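Local coordinates for protein giardin subunit alpha-1 (Giardia intestinalis, PDB 4EVF) that belongs to the annexin family, binds calcium and phosphatidylserine-containing phospholipid, and takes part in parasite attachment and in cytoskeletal remodelling during encystation, at residues V149-S154 and I175-T180; S154-A159 and A190-A195. All coordinates share one frame; numbering follows the deposited sequence.

Contact 1: V149-S154 and I175-T180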
loop_
_atom_site.group_PDB
_atom_site.type_symbol
_atom_site.label_atom_id
_atom_site.label_comp_id
_atom_site.label_asym_id
_atom_site.label_seq_id
_atom_site.Cartn_x
_atom_site.Cartn_y
_atom_site.Cartn_z
ATOM N N VAL A 149 4.726 -18.587 -9.054
ATOM C CA VAL A 149 5.089 -19.742 -9.870
ATOM C C VAL A 149 4.488 -19.580 -11.251
ATOM O O VAL A 149 3.272 -19.415 -11.394
ATOM C CB VAL A 149 4.552 -21.051 -9.252
ATOM C CG1 VAL A 149 4.683 -22.208 -10.236
ATOM C CG2 VAL A 149 5.265 -21.367 -7.936
ATOM N N SER A 150 5.333 -19.623 -12.270
ATOM C CA SER A 150 4.858 -19.477 -13.630
ATOM C C SER A 150 3.744 -20.468 -13.917
ATOM O O SER A 150 3.763 -21.605 -13.440
ATOM C CB SER A 150 6.000 -19.673 -14.627
ATOM O OG SER A 150 5.502 -19.611 -15.950
ATOM N N ARG A 151 2.761 -20.034 -14.692
ATOM C CA ARG A 151 1.628 -20.896 -15.007
ATOM C C ARG A 151 1.815 -21.701 -16.297
ATOM O O ARG A 151 2.390 -21.212 -17.267
ATOM C CB ARG A 151 0.327 -20.095 -14.985
ATOM C CG ARG A 151 0.072 -19.573 -13.579
ATOM C CD ARG A 151 -1.350 -19.275 -13.296
ATOM N NE ARG A 151 -2.215 -20.450 -13.264
ATOM C CZ ARG A 151 -2.439 -21.213 -12.194
ATOM N NH1 ARG A 151 -1.814 -20.983 -11.048
ATOM N NH2 ARG A 151 -3.278 -22.230 -12.283
ATOM N N PRO A 152 1.324 -22.951 -16.291
ATOM C CA PRO A 152 1.525 -23.949 -17.349
ATOM C C PRO A 152 1.150 -23.457 -18.748
ATOM O O PRO A 152 1.971 -23.549 -19.662
ATOM C CB PRO A 152 0.595 -25.097 -16.929
ATOM C CG PRO A 152 -0.384 -24.485 -15.963
ATOM C CD PRO A 152 0.417 -23.446 -15.241
ATOM N N GLY A 153 -0.061 -22.936 -18.913
ATOM C CA GLY A 153 -0.556 -22.639 -20.244
ATOM C C GLY A 153 -0.333 -21.236 -20.771
ATOM O O GLY A 153 0.374 -20.428 -20.165
ATOM N N SER A 154 -0.943 -20.963 -21.923
ATOM C CA SER A 154 -0.974 -19.632 -22.510
ATOM C C SER A 154 -1.988 -18.778 -21.755
ATOM O O SER A 154 -2.765 -19.308 -20.967
ATOM C CB SER A 154 -1.429 -19.742 -23.952
ATOM O OG SER A 154 -2.765 -20.212 -23.979
ATOM N N ILE A 175 -7.772 -19.454 -4.831
ATOM C CA ILE A 175 -6.841 -19.024 -3.797
ATOM C C ILE A 175 -5.405 -19.256 -4.266
ATOM O O ILE A 175 -4.535 -18.400 -4.116
ATOM C CB ILE A 175 -7.115 -19.760 -2.472
ATOM C CG1 ILE A 175 -8.473 -19.330 -1.900
ATOM C CG2 ILE A 175 -6.025 -19.488 -1.462
ATOM C CD1 ILE A 175 -9.027 -20.285 -0.853
ATOM N N ASP A 176 -5.171 -20.423 -4.844
ATOM C CA ASP A 176 -3.852 -20.764 -5.354
ATOM C C ASP A 176 -3.496 -19.883 -6.549
ATOM O O ASP A 176 -2.373 -19.424 -6.663
ATOM C CB ASP A 176 -3.809 -22.239 -5.753
ATOM C CG ASP A 176 -2.487 -22.627 -6.361
ATOM O OD1 ASP A 176 -1.551 -22.905 -5.583
ATOM O OD2 ASP A 176 -2.382 -22.636 -7.608
ATOM N N PHE A 177 -4.454 -19.640 -7.440
ATOM C CA PHE A 177 -4.174 -18.812 -8.607
ATOM C C PHE A 177 -3.780 -17.382 -8.235
ATOM O O PHE A 177 -2.720 -16.899 -8.616
ATOM C CB PHE A 177 -5.360 -18.773 -9.576
ATOM C CG PHE A 177 -5.148 -17.843 -10.732
ATOM C CD1 PHE A 177 -5.541 -16.513 -10.649
ATOM C CD2 PHE A 177 -4.517 -18.284 -11.888
ATOM C CE1 PHE A 177 -5.329 -15.651 -11.709
ATOM C CE2 PHE A 177 -4.322 -17.437 -12.944
ATOM C CZ PHE A 177 -4.713 -16.117 -12.863
ATOM N N PHE A 178 -4.647 -16.694 -7.500
ATOM C CA PHE A 178 -4.346 -15.323 -7.111
ATOM C C PHE A 178 -3.134 -15.241 -6.172
ATOM O O PHE A 178 -2.390 -14.262 -6.200
ATOM C CB PHE A 178 -5.592 -14.638 -6.532
ATOM C CG PHE A 178 -6.596 -14.268 -7.582
ATOM C CD1 PHE A 178 -6.465 -13.083 -8.284
ATOM C CD2 PHE A 178 -7.642 -15.120 -7.898
ATOM C CE1 PHE A 178 -7.371 -12.740 -9.274
ATOM C CE2 PHE A 178 -8.539 -14.795 -8.886
ATOM C CZ PHE A 178 -8.412 -13.597 -9.573
ATOM N N GLY A 179 -2.917 -16.282 -5.372
ATOM C CA GLY A 179 -1.788 -16.302 -4.460
ATOM C C GLY A 179 -0.421 -16.627 -5.055
ATOM O O GLY A 179 0.605 -16.356 -4.416
ATOM N N THR A 180 -0.384 -17.191 -6.268
ATOM C CA THR A 180 0.894 -17.633 -6.850
ATOM C C THR A 180 1.177 -17.187 -8.291
ATOM O O THR A 180 2.287 -17.390 -8.805
ATOM C CB THR A 180 1.054 -19.186 -6.795
ATOM O OG1 THR A 180 0.058 -19.811 -7.612
ATOM C CG2 THR A 180 0.940 -19.714 -5.362
HETATM O O HOH W 1 0.944 -20.098 -10.239
HETATM O O HOH W 2 -4.401 -22.515 -9.301
#
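Arg-151 and Phe-177 carry the centre of this contact, where a loop of the predicted third annexin repeat packs on the flank of helix 171-180. The bend of the arginine at chi3 (67°) brings NE to 3.4 Å from Phe-177 CD2, and CD of Arg-151 lies 3.5 Å from Phe-177 CE2. The phenyl rim thus meets one face of the guanidinium while NE stays near the ring plane; with the two planes 66° apart, the cation is not stacked on the aromatic face.

At the edge of the guanidinium the chemistry turns polar. Asp-176 OD2 and Arg-151 NH1 form a long salt bridge of 3.9 Å, and a water between Arg-151 NH2 and Asp-176 OD2 supplements it. The chief ionic partner of the arginine is Glu-158, which takes NE.

Thr-180 adds a second connection. Its carbonyl O accepts from Val-149 N at 2.7 Å. Its OG1 donates to Asp-176 O, 2.6 Å away, one turn back in the helix, and accepts from a water that also donates to Val-149 O and receives a weak bond from Arg-151 NH1.

Two carboxylates, one of them distant, and two waters therefore lie near a guanidinium that also has Phe-177 over one face; this probably offsets part of its charge, while the backbone bond ties the loop to Thr-180.

Contact 2: S154-A159 and A190-A195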
loop_
_atom_site.group_PDB
_atom_site.type_symbol
_atom_site.label_atom_id
_atom_site.label_comp_id
_atom_site.label_asym_id
_atom_site.label_seq_id
_atom_site.Cartn_x
_atom_site.Cartn_y
_atom_site.Cartn_z
ATOM N N SER A 154 -0.943 -20.963 -21.923
ATOM C CA SER A 154 -0.974 -19.632 -22.510
ATOM C C SER A 154 -1.988 -18.778 -21.755
ATOM O O SER A 154 -2.765 -19.308 -20.967
ATOM C CB SER A 154 -1.429 -19.742 -23.952
ATOM O OG SER A 154 -2.765 -20.212 -23.979
ATOM N N PRO A 155 -1.987 -17.456 -21.999
ATOM C CA PRO A 155 -2.957 -16.524 -21.404
ATOM C C PRO A 155 -4.430 -16.903 -21.644
ATOM O O PRO A 155 -5.253 -16.766 -20.734
ATOM C CB PRO A 155 -2.630 -15.201 -22.094
ATOM C CG PRO A 155 -1.164 -15.300 -22.392
ATOM C CD PRO A 155 -0.899 -16.747 -22.698
ATOM N N GLU A 156 -4.748 -17.374 -22.848
ATOM C CA GLU A 156 -6.113 -17.765 -23.206
ATOM C C GLU A 156 -6.547 -19.077 -22.559
ATOM O O GLU A 156 -7.709 -19.242 -22.179
ATOM C CB GLU A 156 -6.247 -17.877 -24.724
ATOM C CG GLU A 156 -5.838 -16.621 -25.476
ATOM C CD GLU A 156 -4.327 -16.439 -25.581
ATOM O OE1 GLU A 156 -3.573 -17.412 -25.339
ATOM O OE2 GLU A 156 -3.891 -15.312 -25.898
ATOM N N ASP A 157 -5.619 -20.021 -22.455
ATOM C CA ASP A 157 -5.922 -21.298 -21.821
ATOM C C ASP A 157 -6.092 -21.087 -20.323
ATOM O O ASP A 157 -6.947 -21.698 -19.679
ATOM C CB ASP A 157 -4.809 -22.318 -22.092
ATOM C CG ASP A 157 -4.822 -22.836 -23.528
ATOM O OD1 ASP A 157 -5.858 -22.691 -24.223
ATOM O OD2 ASP A 157 -3.795 -23.401 -23.957
ATOM N N GLU A 158 -5.273 -20.194 -19.784
ATOM C CA GLU A 158 -5.270 -19.917 -18.361
ATOM C C GLU A 158 -6.543 -19.169 -17.964
ATOM O O GLU A 158 -7.123 -19.429 -16.905
ATOM C CB GLU A 158 -4.019 -19.111 -17.998
ATOM C CG GLU A 158 -3.475 -19.386 -16.604
ATOM C CD GLU A 158 -3.049 -20.824 -16.400
ATOM O OE1 GLU A 158 -2.322 -21.374 -17.247
ATOM O OE2 GLU A 158 -3.444 -21.404 -15.373
ATOM N N ALA A 159 -6.974 -18.248 -18.822
ATOM C CA ALA A 159 -8.217 -17.526 -18.590
ATOM C C ALA A 159 -9.423 -18.474 -18.614
ATOM O O ALA A 159 -10.350 -18.321 -17.819
ATOM C CB ALA A 159 -8.385 -16.415 -19.604
ATOM N N ALA A 190 -5.854 -11.531 -17.643
ATOM C CA ALA A 190 -7.039 -10.713 -17.374
ATOM C C ALA A 190 -7.614 -10.177 -18.670
ATOM O O ALA A 190 -8.829 -10.066 -18.822
ATOM C CB ALA A 190 -6.710 -9.568 -16.431
ATOM N N GLU A 191 -6.733 -9.836 -19.608
ATOM C CA GLU A 191 -7.174 -9.342 -20.898
ATOM C C GLU A 191 -7.851 -10.438 -21.713
ATOM O O GLU A 191 -8.883 -10.208 -22.355
ATOM C CB GLU A 191 -5.996 -8.757 -21.675
ATOM C CG GLU A 191 -6.285 -7.384 -22.247
ATOM C CD GLU A 191 -5.147 -6.416 -22.007
ATOM O OE1 GLU A 191 -4.005 -6.726 -22.422
ATOM O OE2 GLU A 191 -5.395 -5.352 -21.392
ATOM N N ALA A 192 -7.266 -11.631 -21.696
ATOM C CA ALA A 192 -7.845 -12.745 -22.427
ATOM C C ALA A 192 -9.191 -13.107 -21.808
ATOM O O ALA A 192 -10.164 -13.368 -22.521
ATOM C CB ALA A 192 -6.901 -13.939 -22.425
ATOM N N PHE A 193 -9.243 -13.093 -20.478
ATOM C CA PHE A 193 -10.472 -13.381 -19.737
ATOM C C PHE A 193 -11.614 -12.482 -20.201
ATOM O O PHE A 193 -12.639 -12.948 -20.694
ATOM C CB PHE A 193 -10.232 -13.148 -18.250
ATOM C CG PHE A 193 -11.259 -13.782 -17.362
ATOM C CD1 PHE A 193 -12.444 -13.124 -17.069
ATOM C CD2 PHE A 193 -11.028 -15.030 -16.801
ATOM C CE1 PHE A 193 -13.382 -13.706 -16.241
ATOM C CE2 PHE A 193 -11.960 -15.616 -15.972
ATOM C CZ PHE A 193 -13.138 -14.957 -15.694
ATOM N N LYS A 194 -11.412 -11.184 -20.016
ATOM C CA LYS A 194 -12.312 -10.148 -20.503
ATOM C C LYS A 194 -12.732 -10.367 -21.956
ATOM O O LYS A 194 -13.923 -10.344 -22.276
ATOM C CB LYS A 194 -11.653 -8.772 -20.314
ATOM C CG LYS A 194 -12.167 -7.647 -21.217
ATOM C CD LYS A 194 -11.435 -7.589 -22.574
ATOM C CE LYS A 194 -9.952 -7.244 -22.426
ATOM N NZ LYS A 194 -9.177 -7.468 -23.694
ATOM N N ALA A 195 -11.759 -10.587 -22.838
ATOM C CA ALA A 195 -12.067 -10.715 -24.263
ATOM C C ALA A 195 -12.936 -11.925 -24.594
ATOM O O ALA A 195 -13.788 -11.853 -25.478
ATOM C CB ALA A 195 -10.784 -10.725 -25.102
#
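Helices 155-159 and 190-195 approach to 8.0 Å between their short axes at a crossing angle of -65°, with Ala-159 and Phe-193 nearest in backbone, their CA atoms 4.9 Å apart. Such closeness rests on small side chains. Ala-159 points its methyl group toward the other helix, where CB comes to 3.5 Å from Phe-193 N, so a side chain is pressed against main chain as well as against Phe-193 CB.

Ala-192 returns the gesture. Its CB sits 3.7 Å from Pro-155 O, a carbonyl already engaged by Ala-159 N within its own helix, and meets Ala-159 CB at 4.0 Å. Glu-156 meets Ala-192 CB with CA and, at 4.2 Å, CG.

Phe-193 has CG anti to its backbone N (chi1 -163°), and CD2 of its ring is 3.5 Å from Ala-159 O, an oblique approach. The same side chain also touches Leu-162, Asp-163 and Phe-166 further along helix 155-167, and Ile-201 of helix 201-208.

At the start of the first helix, Ser-154 is the N-cap, its OG accepting from Asp-157 N at 3.2 Å. This is a close crossing of two helices in the predicted third annexin repeat, all-helical as in annexins. Between them methyl groups, a phenyl ring and backbone atoms meet through van der Waals contact, and the join probably rests on close fit and burial of apolar surface.

How the contacts relate
The two contacts have centres about 13 Å apart, on the same side of the chain's centre, and share Ser-154, where the loop of contact 1 runs into helix 155-167 of contact 2. Their segments alternate along the chain: 149-154, 154-159, 175-180, 190-195, and helices 155-167, 171-180 and 183-196 follow one another in the chain. Glu-158 joins the contacts directly, with OE2 2.6 Å from Arg-151 NE in a salt bridge and OE1 probably hydrogen-bonded to Gly-153 N. One contact is polar, with two bridging waters, the other apolar and buried; together they join the loop and three successive helices of the predicted third annexin repeat.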